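Long-range contacts in 6-carboxyhexanoate-coa ligase (Bacillus subtilis, PDB 5FLL), which belongs to the 6-carboxyhexanoate--CoA ligase family and binds pimeloyl-AMP, pyrophosphate and magnesium close together: residues V147-W152 / L245-I250; V11-S16 / N45-K50; E191-D196 / G226-F231. All coordinates share one frame; numbering follows the deposited sequence.

Contact 1 (V147-W152 / L245-I250); sequences VSRMDW and LEKQPI. With WAQ (pimeloyl-AMP), chain C.
Ser148 grips the C-terminal turn of helix 238-247 with two donors: its backbone N gives to Leu245 O at 3.3 Å and its OG to Glu246 O at 3.0 Å. A chi1 of 74° tucks OG between the residue's own N and carbonyl carbon, from where it approaches Glu246 O 18° off the carbonyl plane. Arg149 takes the next carbonyl. Its chain runs extended from CG to NE across Lys247, and NH1 donates to a lone pair of Lys247 O at 3.1 Å, while Lys247 CD lies over the centre of one guanidinium face. Donors from 147-152 therefore meet three successive carbonyls at the helix end.

Beyond Gln248, where the chain leaves helical geometry, the segments pair as parallel strands: Ile250 N bonds to Arg149 O at 2.9 Å and Asp151 N to Ile250 O at 3.1 Å, with Met150 and Ile250 packed on one face. In the second shell, Glu67 and Glu71 form salt bridges with Arg149, and Lys181 reaches the carbonyls of Ser148, Leu245 and Gln248.

Val147, next to Ser148, meets pimeloyl-AMP: its N donates to ligand N1 at 2.8 Å, and ligand N6 donates to its O at 2.9 Å. Backbone atoms alone make this pair of bonds, which suggests that an adenine edge, an acceptor beside an amino donor, is read by main-chain atoms whose position the bonds to the helix end probably fix.

Contact 2 (V11-S16 / N45-K50); sequences VRMRAS and NALLEK. With PPV (pyrophosphate), chain D.
Leu47 lies over strand 8-17 between Val11 and Met13, and its two methyls divide the work. CD1 crosses the valine and meets Val11 CG1 at 3.6 Å; CD2 approaches Met13 CB at 4.0 Å, while the leucine CB stands 3.9 Å from the same Met13 CB. The backbones set up this meeting by running almost alongside each other, with 16° between the directions of strand 11-16 and helix 45-50 and 8.8 Å between their axes. Val11 and Met13, two residues apart, point toward the helix and Arg12 away from it; on the helix, Leu47 and Lys50, three residues apart, point toward the strand, and Leu48 and Glu49 away.

Met13 starts with CG opposite its backbone N (chi1 177°) and then folds at both chi2 and chi3. The double bend swings the methyl in against the helix, so that CE rests 3.4 Å from Leu47 O and 4.1 Å from Lys50 CD, its chain passing obliquely across that of the lysine. Lys50 is stretched through its first three torsions and kinks at the last (chi4 82°). Its NZ then donates to pyrophosphate O12 at 2.9 Å and, weakly, to O22 of the same phosphate at 3.1 Å. Glu174 forms a salt bridge with this NZ.

No hydrogen bond links the two segments; the helix is held on the antiparallel sheet by apolar packing. Its outward side faces the second subunit, where Glu49 forms a salt bridge with Lys41 of that subunit and Asn45 a hydrogen bond with Asn45 of it. Chemically, the contact is a hydrocarbon layer with one charged group at its end: leucine packs on valine and methionine, the methionine methyl lies against the lysine's chain, and the lysine ammonium is delivered to the anion, whose negative charge it probably offsets.

Contact 3 (E191-D196 / G226-F231); sequences ELCWSD and GCRVFF. With MG (magnesium ion), chain F; WAQ (pimeloyl-AMP), chain C; PPV (pyrophosphate), chain D.
Glu191 and Arg228 meet across an antiparallel strand pair in a salt bridge: NE donates to OE2 at 2.6 Å, nearly in the guanidinium plane, with the carboxylate and guanidinium only 21° from coplanar. An extended glutamate chain (chi1 172°) carries OE2 there. Cys193 SG lies over one guanidinium face. Arg228 NH1 gives to O4' of pimeloyl-AMP at 3.0 Å, and NH2 is hydrogen-bonded to Tyr204 OH, which also bonds weakly with Glu191 OE2.

The backbone is paired in two reciprocal sets. Leu192 N reaches Val229 O at 2.9 Å, and Val229 N returns to Leu192 O at 3.0 Å; Trp194 and Cys227 exchange bonds likewise. On the Trp194 side of the sheet, Cys227 CB sits over the indole's six-membered ring in a CH-pi contact, 4° off the normal.

Where the pairing ends, Ser195 OG donates to ligand OAD at 2.6 Å and Asp196 OD1 binds magnesium at 2.1 Å. Water 1, also on the metal, donates to Asp196 OD2, and Asp197 supplies a further ligand. Since pimeloyl-AMP and pyrophosphate oxygens complete this coordination shell, the chemistry implies that the loop after the strand joins two anions through one cation, which probably screens their repulsion.

How the contacts relate
Contact 2 comes first along the chain and closes before the others open; contact 3 is nested within the loop closed by contact 1. Each belongs to a different sheet: 11-16 to the antiparallel sheet, 150-151 and 250-252 to the small parallel one, and 191-194 and 227-231 to the mixed one. Centres of contacts 1 and 3 are about 17 Å apart, yet Val147 and Leu245 both pack on Phe230, and strand 227-232 leads to helix 238-247. Contacts 1 and 2, about 16 Å apart between centres, touch through Ser148 and Arg12. Contacts 2 and 3 do not touch but share pyrophosphate, as contacts 1 and 3 share pimeloyl-AMP, so elements attached to three sheets converge on the bound ligands.

Contact 1 (V147-W152 / L245-I250)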
loop_
_atom_site.group_PDB
_atom_site.type_symbol
_atom_site.label_atom_id
_atom_site.label_comp_id
_atom_site.label_asym_id
_atom_site.label_seq_id
_atom_site.Cartn_x
_atom_site.Cartn_y
_atom_site.Cartn_z
ATOM N N VAL A 147 -12.366 -7.617 8.460
ATOM C CA VAL A 147 -13.517 -6.800 8.213
ATOM C C VAL A 147 -12.987 -5.442 7.823
ATOM O O VAL A 147 -12.162 -4.877 8.530
ATOM C CB VAL A 147 -14.345 -6.616 9.500
ATOM C CG1 VAL A 147 -15.578 -5.775 9.227
ATOM C CG2 VAL A 147 -14.723 -7.947 10.103
ATOM N N SER A 148 -13.462 -4.891 6.728
ATOM C CA SER A 148 -13.063 -3.547 6.405
ATOM C C SER A 148 -14.215 -2.702 5.808
ATOM O O SER A 148 -15.363 -3.104 5.841
ATOM C CB SER A 148 -11.813 -3.555 5.528
ATOM O OG SER A 148 -12.137 -3.952 4.259
ATOM N N ARG A 149 -13.879 -1.502 5.353
ATOM C CA ARG A 149 -14.822 -0.544 4.802
ATOM C C ARG A 149 -15.885 -0.155 5.785
ATOM O O ARG A 149 -17.023 0.052 5.392
ATOM C CB ARG A 149 -15.427 -1.096 3.565
ATOM C CG ARG A 149 -14.375 -1.443 2.553
ATOM C CD ARG A 149 -15.009 -2.017 1.307
ATOM N NE ARG A 149 -14.121 -1.964 0.155
ATOM C CZ ARG A 149 -14.539 -2.083 -1.097
ATOM N NH1 ARG A 149 -15.841 -2.280 -1.364
ATOM N NH2 ARG A 149 -13.667 -1.965 -2.080
ATOM N N MET A 150 -15.515 -0.057 7.065
ATOM C CA MET A 150 -16.369 0.585 8.048
ATOM C C MET A 150 -15.611 1.738 8.707
ATOM O O MET A 150 -14.388 1.678 8.861
ATOM C CB MET A 150 -16.813 -0.415 9.093
ATOM C CG MET A 150 -15.694 -0.915 10.028
ATOM S SD MET A 150 -14.647 -2.104 9.192
ATOM C CE MET A 150 -13.847 -2.854 10.573
ATOM N N ASP A 151 -16.335 2.789 9.067
ATOM C CA ASP A 151 -15.746 3.939 9.740
ATOM C C ASP A 151 -16.848 4.684 10.458
ATOM O O ASP A 151 -18.030 4.323 10.343
ATOM C CB ASP A 151 -15.036 4.861 8.719
ATOM C CG ASP A 151 -13.834 5.597 9.293
ATOM O OD1 ASP A 151 -13.763 5.790 10.504
ATOM O OD2 ASP A 151 -12.972 6.032 8.503
ATOM N N TRP A 152 -16.442 5.682 11.235
ATOM C CA TRP A 152 -17.325 6.483 12.107
ATOM C C TRP A 152 -16.751 7.921 12.113
ATOM O O TRP A 152 -15.696 8.141 12.675
ATOM C CB TRP A 152 -17.260 5.916 13.524
ATOM C CG TRP A 152 -18.307 6.424 14.457
ATOM C CD1 TRP A 152 -19.067 7.539 14.309
ATOM C CD2 TRP A 152 -18.715 5.821 15.677
ATOM N NE1 TRP A 152 -19.967 7.637 15.340
ATOM C CE2 TRP A 152 -19.747 6.596 16.206
ATOM C CE3 TRP A 152 -18.288 4.695 16.384
ATOM C CZ2 TRP A 152 -20.350 6.308 17.425
ATOM C CZ3 TRP A 152 -18.905 4.393 17.573
ATOM C CH2 TRP A 152 -19.932 5.195 18.085
ATOM N N LEU A 245 -18.242 -9.221 4.922
ATOM C CA LEU A 245 -17.467 -8.597 5.959
ATOM C C LEU A 245 -16.320 -7.774 5.386
ATOM O O LEU A 245 -16.035 -6.708 5.878
ATOM C CB LEU A 245 -16.963 -9.638 6.932
ATOM C CG LEU A 245 -18.081 -10.360 7.679
ATOM C CD1 LEU A 245 -17.536 -11.580 8.396
ATOM C CD2 LEU A 245 -18.772 -9.440 8.668
ATOM N N GLU A 246 -15.724 -8.234 4.295
ATOM C CA GLU A 246 -14.638 -7.512 3.663
ATOM C C GLU A 246 -15.081 -6.319 2.825
ATOM O O GLU A 246 -14.327 -5.337 2.697
ATOM C CB GLU A 246 -13.813 -8.457 2.772
ATOM C CG GLU A 246 -13.003 -9.457 3.563
ATOM C CD GLU A 246 -12.340 -10.530 2.708
ATOM O OE1 GLU A 246 -12.696 -10.718 1.523
ATOM O OE2 GLU A 246 -11.465 -11.212 3.259
ATOM N N LYS A 247 -16.247 -6.419 2.197
ATOM C CA LYS A 247 -16.594 -5.521 1.091
ATOM C C LYS A 247 -17.759 -4.554 1.347
ATOM O O LYS A 247 -17.913 -3.559 0.624
ATOM C CB LYS A 247 -16.906 -6.344 -0.153
ATOM C CG LYS A 247 -15.710 -7.134 -0.640
ATOM C CD LYS A 247 -14.634 -6.192 -1.135
ATOM C CE LYS A 247 -13.868 -6.789 -2.301
ATOM N NZ LYS A 247 -12.663 -7.458 -1.749
ATOM N N GLN A 248 -18.608 -4.874 2.313
ATOM C CA GLN A 248 -19.823 -4.106 2.529
ATOM C C GLN A 248 -19.492 -2.795 3.271
ATOM O O GLN A 248 -18.915 -2.824 4.363
ATOM C CB GLN A 248 -20.828 -4.921 3.318
ATOM C CG GLN A 248 -22.079 -4.159 3.759
ATOM C CD GLN A 248 -22.726 -4.771 5.013
ATOM O OE1 GLN A 248 -22.040 -5.159 5.966
ATOM N NE2 GLN A 248 -24.045 -4.829 5.024
ATOM N N PRO A 249 -19.804 -1.656 2.635
ATOM C CA PRO A 249 -19.415 -0.399 3.219
ATOM C C PRO A 249 -20.388 0.104 4.268
ATOM O O PRO A 249 -21.585 0.229 4.006
ATOM C CB PRO A 249 -19.339 0.560 2.020
ATOM C CG PRO A 249 -20.097 -0.074 0.915
ATOM C CD PRO A 249 -20.210 -1.543 1.219
ATOM N N ILE A 250 -19.858 0.423 5.438
ATOM C CA ILE A 250 -20.678 0.828 6.578
ATOM C C ILE A 250 -20.129 2.095 7.210
ATOM O O ILE A 250 -18.936 2.186 7.525
ATOM C CB ILE A 250 -20.685 -0.268 7.669
ATOM C CG1 ILE A 250 -21.426 -1.518 7.190
ATOM C CG2 ILE A 250 -21.361 0.229 8.921
ATOM C CD1 ILE A 250 -22.924 -1.340 7.078
HETATM N N1 WAQ C . -11.285 -7.447 11.073
HETATM C C2 WAQ C . -11.127 -8.702 11.660
HETATM N N3 WAQ C . -10.375 -8.824 12.822
HETATM C C4 WAQ C . -9.786 -7.715 13.329
HETATM C C5 WAQ C . -9.955 -6.508 12.763
HETATM C C6 WAQ C . -10.686 -6.391 11.639
HETATM N N6 WAQ C . -10.800 -5.181 11.105
HETATM N N7 WAQ C . -9.297 -5.609 13.502
HETATM C C8 WAQ C . -8.712 -6.237 14.508
HETATM N N9 WAQ C . -9.029 -7.545 14.407
HETATM C "C1'" WAQ C . -8.588 -8.656 15.256
HETATM C "C2'" WAQ C . -7.129 -8.889 14.970
HETATM O "O2'" WAQ C . -6.794 -10.227 15.208
HETATM C "C3'" WAQ C . -6.451 -8.032 16.038
HETATM O "O3'" WAQ C . -5.101 -8.437 16.245
HETATM C "C4'" WAQ C . -7.309 -8.379 17.209
HETATM O "O4'" WAQ C . -8.663 -8.420 16.664
HETATM C "C5'" WAQ C . -7.275 -7.250 18.233
HETATM O "O5'" WAQ C . -7.264 -6.085 17.509
HETATM O OAB WAQ C . -12.571 -0.058 25.291
HETATM O OAC WAQ C . -8.234 -2.680 20.405
HETATM O OAD WAQ C . -5.813 -4.580 19.039
HETATM O OAE WAQ C . -14.595 -0.342 24.273
HETATM O OAH WAQ C . -7.481 -3.535 17.301
HETATM C CAK WAQ C . -11.877 -3.518 22.572
HETATM C CAL WAQ C . -12.295 -2.563 23.732
HETATM C CAM WAQ C . -10.494 -3.171 22.045
HETATM C CAN WAQ C . -12.601 -1.183 23.207
HETATM C CAO WAQ C . -9.958 -4.288 21.168
HETATM O OAU WAQ C . -8.377 -4.769 19.407
HETATM C CAW WAQ C . -13.321 -0.487 24.360
HETATM C CAX WAQ C . -8.779 -3.792 20.274
HETATM P PBG WAQ C . -7.253 -4.644 18.281
#

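Contact 2 (V11-S16 / N45-K50)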
loop_
_atom_site.group_PDB
_atom_site.type_symbol
_atom_site.label_atom_id
_atom_site.label_comp_id
_atom_site.label_asym_id
_atom_site.label_seq_id
_atom_site.Cartn_x
_atom_site.Cartn_y
_atom_site.Cartn_z
ATOM N N VAL A 11 -9.579 3.028 2.834
ATOM C CA VAL A 11 -8.161 3.263 3.116
ATOM C C VAL A 11 -7.751 2.273 4.189
ATOM O O VAL A 11 -8.367 2.201 5.283
ATOM C CB VAL A 11 -7.863 4.697 3.585
ATOM C CG1 VAL A 11 -6.378 4.993 3.490
ATOM C CG2 VAL A 11 -8.637 5.718 2.762
ATOM N N ARG A 12 -6.748 1.469 3.828
ATOM C CA ARG A 12 -6.289 0.355 4.640
ATOM C C ARG A 12 -4.791 0.415 4.867
ATOM O O ARG A 12 -4.037 0.892 4.011
ATOM C CB ARG A 12 -6.623 -0.973 3.959
ATOM C CG ARG A 12 -8.116 -1.200 3.851
ATOM C CD ARG A 12 -8.409 -2.599 3.345
ATOM N NE ARG A 12 -8.244 -2.680 1.917
ATOM C CZ ARG A 12 -8.022 -3.796 1.240
ATOM N NH1 ARG A 12 -7.837 -4.960 1.872
ATOM N NH2 ARG A 12 -7.989 -3.736 -0.085
ATOM N N MET A 13 -4.384 -0.173 5.985
ATOM C CA MET A 13 -3.004 -0.234 6.362
ATOM C C MET A 13 -2.739 -1.586 7.020
ATOM O O MET A 13 -3.577 -2.113 7.757
ATOM C CB MET A 13 -2.692 0.903 7.358
ATOM C CG MET A 13 -1.266 0.917 7.903
ATOM S SD MET A 13 -1.069 -0.104 9.367
ATOM C CE MET A 13 -1.971 0.820 10.596
ATOM N N ARG A 14 -1.542 -2.115 6.813
ATOM C CA ARG A 14 -1.050 -3.147 7.696
ATOM C C ARG A 14 0.458 -2.993 7.870
ATOM O O ARG A 14 1.169 -2.514 6.959
ATOM C CB ARG A 14 -1.388 -4.534 7.174
ATOM C CG ARG A 14 -0.973 -4.695 5.751
ATOM C CD ARG A 14 -1.235 -6.079 5.207
ATOM N NE ARG A 14 -0.685 -6.156 3.865
ATOM C CZ ARG A 14 -0.525 -7.281 3.200
ATOM N NH1 ARG A 14 -0.854 -8.434 3.769
ATOM N NH2 ARG A 14 -0.024 -7.258 1.974
ATOM N N ALA A 15 0.937 -3.406 9.042
ATOM C CA ALA A 15 2.333 -3.249 9.360
ATOM C C ALA A 15 2.842 -4.458 10.149
ATOM O O ALA A 15 2.133 -5.005 10.969
ATOM C CB ALA A 15 2.544 -1.958 10.155
ATOM N N SER A 16 4.092 -4.825 9.929
ATOM C CA SER A 16 4.652 -5.969 10.585
ATOM C C SER A 16 6.140 -5.771 10.849
ATOM O O SER A 16 6.744 -4.818 10.376
ATOM C CB SER A 16 4.414 -7.188 9.711
ATOM O OG SER A 16 4.830 -6.877 8.397
ATOM N N ASN A 45 -1.962 9.791 6.886
ATOM C CA ASN A 45 -1.111 10.105 8.026
ATOM C C ASN A 45 -1.561 9.493 9.354
ATOM O O ASN A 45 -0.733 9.071 10.179
ATOM C CB ASN A 45 -0.977 11.605 8.185
ATOM C CG ASN A 45 0.069 12.173 7.259
ATOM O OD1 ASN A 45 1.273 12.090 7.531
ATOM N ND2 ASN A 45 -0.373 12.724 6.143
ATOM N N ALA A 46 -2.866 9.417 9.571
ATOM C CA ALA A 46 -3.338 8.817 10.820
ATOM C C ALA A 46 -2.937 7.330 10.837
ATOM O O ALA A 46 -2.370 6.854 11.813
ATOM C CB ALA A 46 -4.852 8.978 11.001
ATOM N N LEU A 47 -3.167 6.636 9.735
ATOM C CA LEU A 47 -2.831 5.210 9.631
ATOM C C LEU A 47 -1.331 4.981 9.704
ATOM O O LEU A 47 -0.854 4.059 10.377
ATOM C CB LEU A 47 -3.387 4.631 8.339
ATOM C CG LEU A 47 -4.904 4.473 8.267
ATOM C CD1 LEU A 47 -5.370 4.257 6.841
ATOM C CD2 LEU A 47 -5.394 3.314 9.128
ATOM N N LEU A 48 -0.577 5.854 9.045
ATOM C CA LEU A 48 0.864 5.816 9.150
ATOM C C LEU A 48 1.283 5.907 10.623
ATOM O O LEU A 48 2.044 5.073 11.118
ATOM C CB LEU A 48 1.474 6.953 8.347
ATOM C CG LEU A 48 3.000 7.015 8.338
ATOM C CD1 LEU A 48 3.635 5.731 7.771
ATOM C CD2 LEU A 48 3.448 8.230 7.557
ATOM N N GLU A 49 0.802 6.934 11.317
ATOM C CA GLU A 49 1.267 7.216 12.685
ATOM C C GLU A 49 0.830 6.052 13.588
ATOM O O GLU A 49 1.574 5.616 14.454
ATOM C CB GLU A 49 0.711 8.558 13.188
ATOM C CG GLU A 49 0.828 8.811 14.691
ATOM C CD GLU A 49 2.274 8.818 15.210
ATOM O OE1 GLU A 49 3.195 9.220 14.458
ATOM O OE2 GLU A 49 2.490 8.412 16.380
ATOM N N LYS A 50 -0.370 5.554 13.359
ATOM C CA LYS A 50 -0.885 4.417 14.114
ATOM C C LYS A 50 0.042 3.228 14.007
ATOM O O LYS A 50 0.384 2.617 15.008
ATOM C CB LYS A 50 -2.260 4.051 13.603
ATOM C CG LYS A 50 -2.857 2.765 14.137
ATOM C CD LYS A 50 -4.245 2.570 13.544
ATOM C CE LYS A 50 -4.832 1.194 13.840
ATOM N NZ LYS A 50 -5.459 1.133 15.201
HETATM O O11 PPV D . -4.579 -5.380 13.784
HETATM P P1 PPV D . -5.108 -4.565 14.933
HETATM O O21 PPV D . -6.444 -3.937 14.713
HETATM O O31 PPV D . -4.925 -5.201 16.318
HETATM O OPP PPV D . -4.143 -3.238 14.908
HETATM P P2 PPV D . -4.184 -2.107 16.078
HETATM O O12 PPV D . -5.612 -1.614 16.157
HETATM O O22 PPV D . -3.235 -1.031 15.586
HETATM O O32 PPV D . -3.778 -2.864 17.332
#

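Contact 3 (E191-D196 / G226-F231)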
loop_
_atom_site.group_PDB
_atom_site.type_symbol
_atom_site.label_atom_id
_atom_site.label_comp_id
_atom_site.label_asym_id
_atom_site.label_seq_id
_atom_site.Cartn_x
_atom_site.Cartn_y
_atom_site.Cartn_z
ATOM N N GLU A 191 -19.884 -11.851 19.009
ATOM C CA GLU A 191 -18.476 -11.629 18.849
ATOM C C GLU A 191 -17.783 -11.643 20.214
ATOM O O GLU A 191 -18.317 -11.121 21.205
ATOM C CB GLU A 191 -18.221 -10.285 18.160
ATOM C CG GLU A 191 -16.729 -9.943 18.170
ATOM C CD GLU A 191 -16.387 -8.631 17.502
ATOM O OE1 GLU A 191 -17.305 -7.828 17.262
ATOM O OE2 GLU A 191 -15.183 -8.388 17.266
ATOM N N LEU A 192 -16.587 -12.232 20.274
ATOM C CA LEU A 192 -15.733 -12.100 21.449
ATOM C C LEU A 192 -14.400 -11.449 21.082
ATOM O O LEU A 192 -13.770 -11.825 20.094
ATOM C CB LEU A 192 -15.489 -13.442 22.062
ATOM C CG LEU A 192 -14.382 -13.627 23.092
ATOM C CD1 LEU A 192 -14.764 -12.985 24.430
ATOM C CD2 LEU A 192 -14.143 -15.118 23.232
ATOM N N CYS A 193 -13.979 -10.460 21.862
ATOM C CA CYS A 193 -12.835 -9.647 21.503
ATOM C C CYS A 193 -12.026 -9.163 22.700
ATOM O O CYS A 193 -12.576 -8.647 23.678
ATOM C CB CYS A 193 -13.301 -8.414 20.775
ATOM S SG CYS A 193 -11.977 -7.201 20.596
ATOM N N TRP A 194 -10.711 -9.310 22.606
ATOM C CA TRP A 194 -9.830 -8.435 23.333
ATOM C C TRP A 194 -8.565 -8.186 22.523
ATOM O O TRP A 194 -8.265 -8.883 21.546
ATOM C CB TRP A 194 -9.545 -8.973 24.744
ATOM C CG TRP A 194 -8.813 -10.286 24.848
ATOM C CD1 TRP A 194 -7.487 -10.455 24.959
ATOM C CD2 TRP A 194 -9.384 -11.596 24.942
ATOM N NE1 TRP A 194 -7.169 -11.777 25.085
ATOM C CE2 TRP A 194 -8.320 -12.505 25.098
ATOM C CE3 TRP A 194 -10.691 -12.095 24.876
ATOM C CZ2 TRP A 194 -8.512 -13.881 25.166
ATOM C CZ3 TRP A 194 -10.880 -13.447 24.973
ATOM C CH2 TRP A 194 -9.800 -14.329 25.133
ATOM N N SER A 195 -7.819 -7.169 22.931
ATOM C CA SER A 195 -6.727 -6.667 22.118
ATOM C C SER A 195 -5.493 -7.550 22.204
ATOM O O SER A 195 -5.206 -8.161 23.236
ATOM C CB SER A 195 -6.385 -5.219 22.516
ATOM O OG SER A 195 -5.437 -4.686 21.609
ATOM N N ASP A 196 -4.753 -7.600 21.103
ATOM C CA ASP A 196 -3.415 -8.179 21.102
ATOM C C ASP A 196 -2.356 -7.174 21.569
ATOM O O ASP A 196 -1.156 -7.494 21.569
ATOM C CB ASP A 196 -3.069 -8.749 19.718
ATOM C CG ASP A 196 -3.063 -7.699 18.622
ATOM O OD1 ASP A 196 -3.838 -6.722 18.712
ATOM O OD2 ASP A 196 -2.271 -7.849 17.658
ATOM N N GLY A 226 -4.267 -11.864 21.865
ATOM C CA GLY A 226 -5.578 -11.238 21.711
ATOM C C GLY A 226 -6.611 -12.257 21.233
ATOM O O GLY A 226 -6.314 -13.440 21.123
ATOM N N CYS A 227 -7.825 -11.786 20.954
ATOM C CA CYS A 227 -8.881 -12.652 20.483
ATOM C C CYS A 227 -9.880 -11.880 19.636
ATOM O O CYS A 227 -10.354 -10.812 20.020
ATOM C CB CYS A 227 -9.598 -13.278 21.677
ATOM S SG CYS A 227 -11.022 -14.323 21.259
ATOM N N ARG A 228 -10.243 -12.452 18.496
ATOM C CA ARG A 228 -11.358 -11.934 17.708
ATOM C C ARG A 228 -12.039 -13.124 17.059
ATOM O O ARG A 228 -11.551 -13.662 16.055
ATOM C CB ARG A 228 -10.852 -10.951 16.639
ATOM C CG ARG A 228 -11.767 -9.784 16.324
ATOM C CD ARG A 228 -11.885 -8.923 17.549
ATOM N NE ARG A 228 -12.643 -7.687 17.411
ATOM C CZ ARG A 228 -12.090 -6.490 17.296
ATOM N NH1 ARG A 228 -10.765 -6.357 17.197
ATOM N NH2 ARG A 228 -12.868 -5.422 17.292
ATOM N N VAL A 229 -13.181 -13.515 17.627
ATOM C CA VAL A 229 -13.940 -14.668 17.172
ATOM C C VAL A 229 -15.367 -14.201 16.892
ATOM O O VAL A 229 -15.979 -13.512 17.738
ATOM C CB VAL A 229 -13.995 -15.765 18.259
ATOM C CG1 VAL A 229 -14.751 -16.977 17.761
ATOM C CG2 VAL A 229 -12.590 -16.189 18.648
ATOM N N PHE A 230 -15.878 -14.563 15.700
ATOM C CA PHE A 230 -17.270 -14.349 15.340
ATOM C C PHE A 230 -17.961 -15.686 15.372
ATOM O O PHE A 230 -17.566 -16.603 14.667
ATOM C CB PHE A 230 -17.410 -13.753 13.929
ATOM C CG PHE A 230 -16.639 -12.476 13.712
ATOM C CD1 PHE A 230 -16.262 -11.697 14.771
ATOM C CD2 PHE A 230 -16.327 -12.056 12.445
ATOM C CE1 PHE A 230 -15.567 -10.534 14.562
ATOM C CE2 PHE A 230 -15.645 -10.888 12.228
ATOM C CZ PHE A 230 -15.238 -10.129 13.288
ATOM N N PHE A 231 -19.000 -15.794 16.189
ATOM C CA PHE A 231 -19.762 -17.015 16.266
ATOM C C PHE A 231 -20.905 -16.916 15.260
ATOM O O PHE A 231 -21.758 -16.025 15.346
ATOM C CB PHE A 231 -20.328 -17.225 17.671
ATOM C CG PHE A 231 -19.279 -17.457 18.735
ATOM C CD1 PHE A 231 -18.724 -16.388 19.423
ATOM C CD2 PHE A 231 -18.902 -18.748 19.092
ATOM C CE1 PHE A 231 -17.748 -16.589 20.392
ATOM C CE2 PHE A 231 -17.954 -18.962 20.069
ATOM C CZ PHE A 231 -17.374 -17.883 20.722
HETATM MG MG MG F . -3.819 -4.652 18.145
HETATM N N1 WAQ C . -11.285 -7.447 11.073
HETATM C C2 WAQ C . -11.127 -8.702 11.660
HETATM N N3 WAQ C . -10.375 -8.824 12.822
HETATM C C4 WAQ C . -9.786 -7.715 13.329
HETATM C C5 WAQ C . -9.955 -6.508 12.763
HETATM C C6 WAQ C . -10.686 -6.391 11.639
HETATM N N6 WAQ C . -10.800 -5.181 11.105
HETATM N N7 WAQ C . -9.297 -5.609 13.502
HETATM C C8 WAQ C . -8.712 -6.237 14.508
HETATM N N9 WAQ C . -9.029 -7.545 14.407
HETATM C "C1'" WAQ C . -8.588 -8.656 15.256
HETATM C "C2'" WAQ C . -7.129 -8.889 14.970
HETATM O "O2'" WAQ C . -6.794 -10.227 15.208
HETATM C "C3'" WAQ C . -6.451 -8.032 16.038
HETATM O "O3'" WAQ C . -5.101 -8.437 16.245
HETATM C "C4'" WAQ C . -7.309 -8.379 17.209
HETATM O "O4'" WAQ C . -8.663 -8.420 16.664
HETATM C "C5'" WAQ C . -7.275 -7.250 18.233
HETATM O "O5'" WAQ C . -7.264 -6.085 17.509
HETATM O OAB WAQ C . -12.571 -0.058 25.291
HETATM O OAC WAQ C . -8.234 -2.680 20.405
HETATM O OAD WAQ C . -5.813 -4.580 19.039
HETATM O OAE WAQ C . -14.595 -0.342 24.273
HETATM O OAH WAQ C . -7.481 -3.535 17.301
HETATM C CAK WAQ C . -11.877 -3.518 22.572
HETATM C CAL WAQ C . -12.295 -2.563 23.732
HETATM C CAM WAQ C . -10.494 -3.171 22.045
HETATM C CAN WAQ C . -12.601 -1.183 23.207
HETATM C CAO WAQ C . -9.958 -4.288 21.168
HETATM O OAU WAQ C . -8.377 -4.769 19.407
HETATM C CAW WAQ C . -13.321 -0.487 24.360
HETATM C CAX WAQ C . -8.779 -3.792 20.274
HETATM P PBG WAQ C . -7.253 -4.644 18.281
HETATM O O11 PPV D . -4.579 -5.380 13.784
HETATM P P1 PPV D . -5.108 -4.565 14.933
HETATM O O21 PPV D . -6.444 -3.937 14.713
HETATM O O31 PPV D . -4.925 -5.201 16.318
HETATM O OPP PPV D . -4.143 -3.238 14.908
HETATM P P2 PPV D . -4.184 -2.107 16.078
HETATM O O12 PPV D . -5.612 -1.614 16.157
HETATM O O22 PPV D . -3.235 -1.031 15.586
HETATM O O32 PPV D . -3.778 -2.864 17.332
HETATM O O HOH W 1 -2.092 -5.241 16.970
#